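Local coordinates for protein dihydroxyacetone kinase (Citrobacter freundii, PDB 1UN8) that phosphorylates dihydroxyacetone at the expense of ATP, using a divalent metal cation, as a step in the fermentation of glycerol, at residues G252-I258 against S283-I289; V454-N458 against L485-L489. Residues are numbered along the deposited sequence.

In the fold
The two contacts belong to different halves of the chain, their centres about 65 Å apart and their nearest atoms about 51 Å apart. Contact 1 pairs strands 254-260 and 285-292 at the border of a mixed sheet in the DhaK part, which carries the dihydroxyacetone site; contact 2 packs helices 453-468 and 478-490 of the all-helical, ATP-binding DhaL part. Contact 1 runs from an exposed, charged end into a buried apolar one and is held by backbone hydrogen bonds and a salt bridge. Contact 2 is mostly buried and depends on aliphatic side chains, with one weak amide hydrogen bond between its helices and a lipid lying against Leu457.

Contact 1 of 2, residues G252-I258 against S283-I289; sequences GRLAVMI and SRIDWLI
Strands 254-258 and 285-289 run parallel, their axes 4.6 Å apart at closest approach and inclined by 17°. Leu254 pairs with Ile285, but Ala255 with Trp287, Val256 with Leu288 and Met257 with Ile289: a beta bulge, in which Asp286 is the extra residue, its psi of -14° breaking the extended run. Backbone hydrogen bonds follow this register: Leu254 N to Arg284 O (2.7 Å), Asp286 N to Leu254 O (2.9 Å), Val256 N to Trp287 O (3.0 Å), Ile289 N to Val256 O (2.8 Å) and Ile258 N to Ile289 O (2.8 Å). With helix 266-277 the two strands make a right-handed beta-alpha-beta crossover, 285-292 being an outermost strand of the chain's sheet and 301-309 antiparallel on the far side of 254-260. Helix 266-277 covers the face bearing Val256 and Leu288, where Leu276 touches both and Ile258 CD1 meets Leu288 CD2 (3.7 Å). On the other face Ala255 CB lies 4.0 Å from Ile289 CD1, and Met257 CB 3.8 Å from Ile289 CB; the extended Met257 (chi1 and chi2 t) leads away to helix 155-167. Trp287 also turns outward, its NE1 hydrogen-bonded to Glu315 OE1. Polar side chains fasten the strand entry. Arg253, m at chi1 to chi3, reaches across so that NE and NH2 grip Asp286 OD2 and OD1 (both 2.8 Å) in a bidentate salt bridge, while NH1 meets Ser283 O (2.9 Å). Arg284 (chi1 m, chi2 t, chi3 p) hydrogen-bonds Gly252 O through NE (2.9 Å) and NH2 (3.0 Å); at Gly252's phi/psi of 123/150 a CB would jam against the preceding carbonyl O, hence glycine.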
loop_
_atom_site.group_PDB
_atom_site.type_symbol
_atom_site.label_atom_id
_atom_site.label_comp_id
_atom_site.label_asym_id
_atom_site.label_seq_id
_atom_site.Cartn_x
_atom_site.Cartn_y
_atom_site.Cartn_z
ATOM N N GLY A 252 4.346 31.487 -5.224
ATOM C CA GLY A 252 4.015 31.046 -3.876
ATOM C C GLY A 252 4.571 29.671 -3.534
ATOM O O GLY A 252 4.742 28.820 -4.411
ATOM N N ARG A 253 4.856 29.455 -2.253
ATOM C CA ARG A 253 5.382 28.184 -1.792
ATOM C C ARG A 253 4.270 27.137 -1.785
ATOM O O ARG A 253 3.079 27.472 -1.727
ATOM C CB ARG A 253 5.998 28.334 -0.395
ATOM C CG ARG A 253 7.093 29.400 -0.312
ATOM C CD ARG A 253 8.072 29.297 -1.468
ATOM N NE ARG A 253 8.889 28.087 -1.406
ATOM C CZ ARG A 253 9.764 27.736 -2.347
ATOM N NH1 ARG A 253 9.925 28.509 -3.415
ATOM N NH2 ARG A 253 10.477 26.621 -2.224
ATOM N N LEU A 254 4.674 25.869 -1.835
ATOM C CA LEU A 254 3.734 24.758 -1.893
ATOM C C LEU A 254 4.092 23.535 -1.066
ATOM O O LEU A 254 5.249 23.190 -0.861
ATOM C CB LEU A 254 3.585 24.254 -3.345
ATOM C CG LEU A 254 3.204 25.247 -4.449
ATOM C CD1 LEU A 254 3.587 24.707 -5.811
ATOM C CD2 LEU A 254 1.717 25.546 -4.404
ATOM N N ALA A 255 3.049 22.892 -0.602
ATOM C CA ALA A 255 3.170 21.633 0.112
ATOM C C ALA A 255 2.549 20.633 -0.880
ATOM O O ALA A 255 1.464 20.900 -1.396
ATOM C CB ALA A 255 2.407 21.631 1.433
ATOM N N VAL A 256 3.186 19.505 -1.154
ATOM C CA VAL A 256 2.630 18.537 -2.092
ATOM C C VAL A 256 2.449 17.171 -1.453
ATOM O O VAL A 256 3.369 16.632 -0.823
ATOM C CB VAL A 256 3.533 18.394 -3.349
ATOM C CG1 VAL A 256 3.087 17.222 -4.208
ATOM C CG2 VAL A 256 3.506 19.689 -4.151
ATOM N N MET A 257 1.252 16.619 -1.619
ATOM C CA MET A 257 0.951 15.312 -1.071
ATOM C C MET A 257 0.913 14.237 -2.162
ATOM O O MET A 257 0.127 14.321 -3.110
ATOM C CB MET A 257 -0.382 15.351 -0.329
ATOM C CG MET A 257 -0.929 13.982 0.024
ATOM S SD MET A 257 -2.381 14.063 1.096
ATOM C CE MET A 257 -3.474 15.099 0.117
ATOM N N ILE A 258 1.785 13.241 -2.030
ATOM C CA ILE A 258 1.853 12.118 -2.969
ATOM C C ILE A 258 1.074 10.966 -2.327
ATOM O O ILE A 258 1.550 10.315 -1.397
ATOM C CB ILE A 258 3.310 11.672 -3.209
ATOM C CG1 ILE A 258 4.152 12.876 -3.628
ATOM C CG2 ILE A 258 3.368 10.607 -4.286
ATOM C CD1 ILE A 258 5.408 13.071 -2.809
ATOM N N SER A 283 11.048 23.732 -7.620
ATOM C CA SER A 283 11.526 24.946 -6.959
ATOM C C SER A 283 10.555 25.656 -6.024
ATOM O O SER A 283 10.928 26.629 -5.386
ATOM C CB SER A 283 12.015 25.951 -8.003
ATOM O OG SER A 283 10.957 26.354 -8.856
ATOM N N ARG A 284 9.321 25.179 -5.928
ATOM C CA ARG A 284 8.342 25.838 -5.068
ATOM C C ARG A 284 7.873 24.950 -3.935
ATOM O O ARG A 284 7.027 25.350 -3.150
ATOM C CB ARG A 284 7.134 26.274 -5.900
ATOM C CG ARG A 284 7.494 27.193 -7.051
ATOM C CD ARG A 284 6.295 27.487 -7.933
ATOM N NE ARG A 284 5.179 28.033 -7.172
ATOM C CZ ARG A 284 3.974 28.247 -7.680
ATOM N NH1 ARG A 284 3.733 27.966 -8.950
ATOM N NH2 ARG A 284 3.002 28.720 -6.911
ATOM N N ILE A 285 8.423 23.744 -3.858
ATOM C CA ILE A 285 8.052 22.789 -2.822
ATOM C C ILE A 285 8.835 22.965 -1.532
ATOM O O ILE A 285 10.064 22.959 -1.548
ATOM C CB ILE A 285 8.295 21.334 -3.273
ATOM C CG1 ILE A 285 7.767 21.120 -4.695
ATOM C CG2 ILE A 285 7.614 20.380 -2.296
ATOM C CD1 ILE A 285 6.527 20.356 -4.801
ATOM N N ASP A 286 8.131 23.089 -0.410
ATOM C CA ASP A 286 8.805 23.231 0.879
ATOM C C ASP A 286 8.477 22.036 1.745
ATOM O O ASP A 286 9.115 21.806 2.772
ATOM C CB ASP A 286 8.387 24.518 1.615
ATOM C CG ASP A 286 8.919 25.776 0.944
ATOM O OD1 ASP A 286 10.040 25.720 0.389
ATOM O OD2 ASP A 286 8.227 26.821 0.985
ATOM N N TRP A 287 7.464 21.282 1.333
ATOM C CA TRP A 287 7.073 20.100 2.079
ATOM C C TRP A 287 6.467 18.994 1.216
ATOM O O TRP A 287 5.783 19.261 0.234
ATOM C CB TRP A 287 6.070 20.451 3.186
ATOM C CG TRP A 287 6.514 21.531 4.129
ATOM C CD1 TRP A 287 6.212 22.864 4.052
ATOM C CD2 TRP A 287 7.348 21.375 5.282
ATOM N NE1 TRP A 287 6.805 23.543 5.084
ATOM C CE2 TRP A 287 7.512 22.655 5.854
ATOM C CE3 TRP A 287 7.975 20.278 5.887
ATOM C CZ2 TRP A 287 8.279 22.870 7.002
ATOM C CZ3 TRP A 287 8.738 20.490 7.025
ATOM C CH2 TRP A 287 8.884 21.778 7.572
ATOM N N LEU A 288 6.753 17.750 1.591
ATOM C CA LEU A 288 6.188 16.578 0.932
ATOM C C LEU A 288 5.356 15.844 1.971
ATOM O O LEU A 288 5.758 15.721 3.129
ATOM C CB LEU A 288 7.265 15.629 0.426
ATOM C CG LEU A 288 8.014 15.984 -0.854
ATOM C CD1 LEU A 288 8.922 14.827 -1.205
ATOM C CD2 LEU A 288 7.043 16.248 -1.987
ATOM N N ILE A 289 4.176 15.399 1.570
ATOM C CA ILE A 289 3.316 14.631 2.452
ATOM C C ILE A 289 3.180 13.308 1.692
ATOM O O ILE A 289 2.510 13.235 0.651
ATOM C CB ILE A 289 1.919 15.277 2.650
ATOM C CG1 ILE A 289 2.032 16.689 3.233
ATOM C CG2 ILE A 289 1.114 14.447 3.617
ATOM C CD1 ILE A 289 2.547 17.715 2.252
#

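Contact 2 of 2, residues V454-N458 against L485-L489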
loop_
_atom_site.group_PDB
_atom_site.type_symbol
_atom_site.label_atom_id
_atom_site.label_comp_id
_atom_site.label_asym_id
_atom_site.label_seq_id
_atom_site.Cartn_x
_atom_site.Cartn_y
_atom_site.Cartn_z
ATOM N N VAL A 454 45.860 -29.718 2.680
ATOM C CA VAL A 454 44.631 -30.458 2.916
ATOM C C VAL A 454 43.703 -29.746 3.897
ATOM O O VAL A 454 42.486 -29.774 3.745
ATOM C CB VAL A 454 44.939 -31.886 3.428
ATOM C CG1 VAL A 454 43.660 -32.600 3.850
ATOM C CG2 VAL A 454 45.623 -32.671 2.325
ATOM N N GLU A 455 44.273 -29.109 4.908
ATOM C CA GLU A 455 43.457 -28.393 5.878
ATOM C C GLU A 455 42.767 -27.219 5.206
ATOM O O GLU A 455 41.573 -26.986 5.410
ATOM C CB GLU A 455 44.323 -27.890 7.032
ATOM C CG GLU A 455 44.023 -28.567 8.351
ATOM C CD GLU A 455 45.207 -28.544 9.299
ATOM O OE1 GLU A 455 45.645 -27.432 9.687
ATOM O OE2 GLU A 455 45.690 -29.650 9.654
ATOM N N ALA A 456 43.532 -26.487 4.399
ATOM C CA ALA A 456 43.011 -25.323 3.696
ATOM C C ALA A 456 41.915 -25.736 2.712
ATOM O O ALA A 456 40.872 -25.080 2.622
ATOM C CB ALA A 456 44.151 -24.601 2.966
ATOM N N LEU A 457 42.153 -26.827 1.987
ATOM C CA LEU A 457 41.188 -27.324 1.016
ATOM C C LEU A 457 39.885 -27.704 1.694
ATOM O O LEU A 457 38.812 -27.511 1.131
ATOM C CB LEU A 457 41.750 -28.527 0.260
ATOM C CG LEU A 457 42.856 -28.209 -0.753
ATOM C CD1 LEU A 457 43.382 -29.492 -1.387
ATOM C CD2 LEU A 457 42.311 -27.268 -1.822
ATOM N N ASN A 458 39.982 -28.238 2.907
ATOM C CA ASN A 458 38.800 -28.619 3.661
ATOM C C ASN A 458 38.051 -27.401 4.140
ATOM O O ASN A 458 36.830 -27.419 4.213
ATOM C CB ASN A 458 39.174 -29.476 4.859
ATOM C CG ASN A 458 38.777 -30.924 4.675
ATOM O OD1 ASN A 458 37.593 -31.264 4.685
ATOM N ND2 ASN A 458 39.771 -31.787 4.490
ATOM N N LEU A 485 38.720 -35.251 0.320
ATOM C CA LEU A 485 39.415 -34.414 1.290
ATOM C C LEU A 485 39.501 -35.099 2.641
ATOM O O LEU A 485 40.443 -34.872 3.408
ATOM C CB LEU A 485 38.737 -33.048 1.420
ATOM C CG LEU A 485 38.873 -32.184 0.159
ATOM C CD1 LEU A 485 38.345 -30.795 0.426
ATOM C CD2 LEU A 485 40.333 -32.118 -0.270
ATOM N N THR A 486 38.528 -35.948 2.934
ATOM C CA THR A 486 38.553 -36.666 4.193
ATOM C C THR A 486 39.604 -37.768 4.072
ATOM O O THR A 486 40.388 -37.993 4.997
ATOM C CB THR A 486 37.189 -37.275 4.512
ATOM O OG1 THR A 486 36.238 -36.221 4.691
ATOM C CG2 THR A 486 37.254 -38.094 5.781
ATOM N N SER A 487 39.633 -38.442 2.927
ATOM C CA SER A 487 40.613 -39.497 2.715
ATOM C C SER A 487 42.025 -38.943 2.929
ATOM O O SER A 487 42.829 -39.529 3.657
ATOM C CB SER A 487 40.489 -40.058 1.301
ATOM O OG SER A 487 41.434 -41.087 1.078
ATOM N N LEU A 488 42.308 -37.805 2.301
ATOM C CA LEU A 488 43.611 -37.168 2.403
ATOM C C LEU A 488 43.943 -36.698 3.815
ATOM O O LEU A 488 45.104 -36.663 4.203
ATOM C CB LEU A 488 43.685 -35.989 1.431
ATOM C CG LEU A 488 43.697 -36.380 -0.048
ATOM C CD1 LEU A 488 43.532 -35.155 -0.927
ATOM C CD2 LEU A 488 44.999 -37.088 -0.364
ATOM N N LEU A 489 42.923 -36.342 4.582
ATOM C CA LEU A 489 43.132 -35.868 5.944
ATOM C C LEU A 489 43.686 -36.981 6.829
ATOM O O LEU A 489 44.340 -36.719 7.839
ATOM C CB LEU A 489 41.815 -35.349 6.519
ATOM C CG LEU A 489 41.907 -34.262 7.594
ATOM C CD1 LEU A 489 42.748 -33.100 7.081
ATOM C CD2 LEU A 489 40.505 -33.793 7.967
#
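Two helices of the eight-helix barrel that forms the DhaL, ATP-binding domain pack here nearly antiparallel: the axes of 454-458 and 485-489 pass 9.8 Å apart with 153° between their directions, so Leu485 lies beside Asn458 and Leu489 beside Val454. Leu485 opens the second segment with the largest buried area of the contact. Its side chain points at the other helix, bringing CD2 to 3.9 Å from Leu457 CB and CD1 to 3.4 Å from Leu457 O. Leu457 is part of the lipid pocket, touching the phospholipid enclosed by the barrel and Phe439 of helix 430-448, so Leu485 packs against a residue of the pocket wall; Met477, an ATP-binding residue, has its side chain about 8 Å from that of Leu485. Leu485 O, still close to the first helix, lies 4.0 Å from Val454 CG1. Thr486 turns its side chain away from the interface. With Leu488 the helix comes round again: CB rests 3.9 Å from Val454 CG2. The Leu488 side chain also meets Ala498 of helix 495-511, against which Ser487 packs through Ala497 and Ala501, joining this contact to the next helix. Leu489 starts out sideways, but its end bends back to cover the exposed margin, CD1 reaching Val454 CG1 at 3.4 Å and CD2 approaching Asn458 ND2 at 4.1 Å. That amide is the polar link between the helices: Asn458 ND2 gives two weak hydrogen bonds, to Val454 O in its own helix (3.5 Å) and across the gap to Leu485 O (3.3 Å).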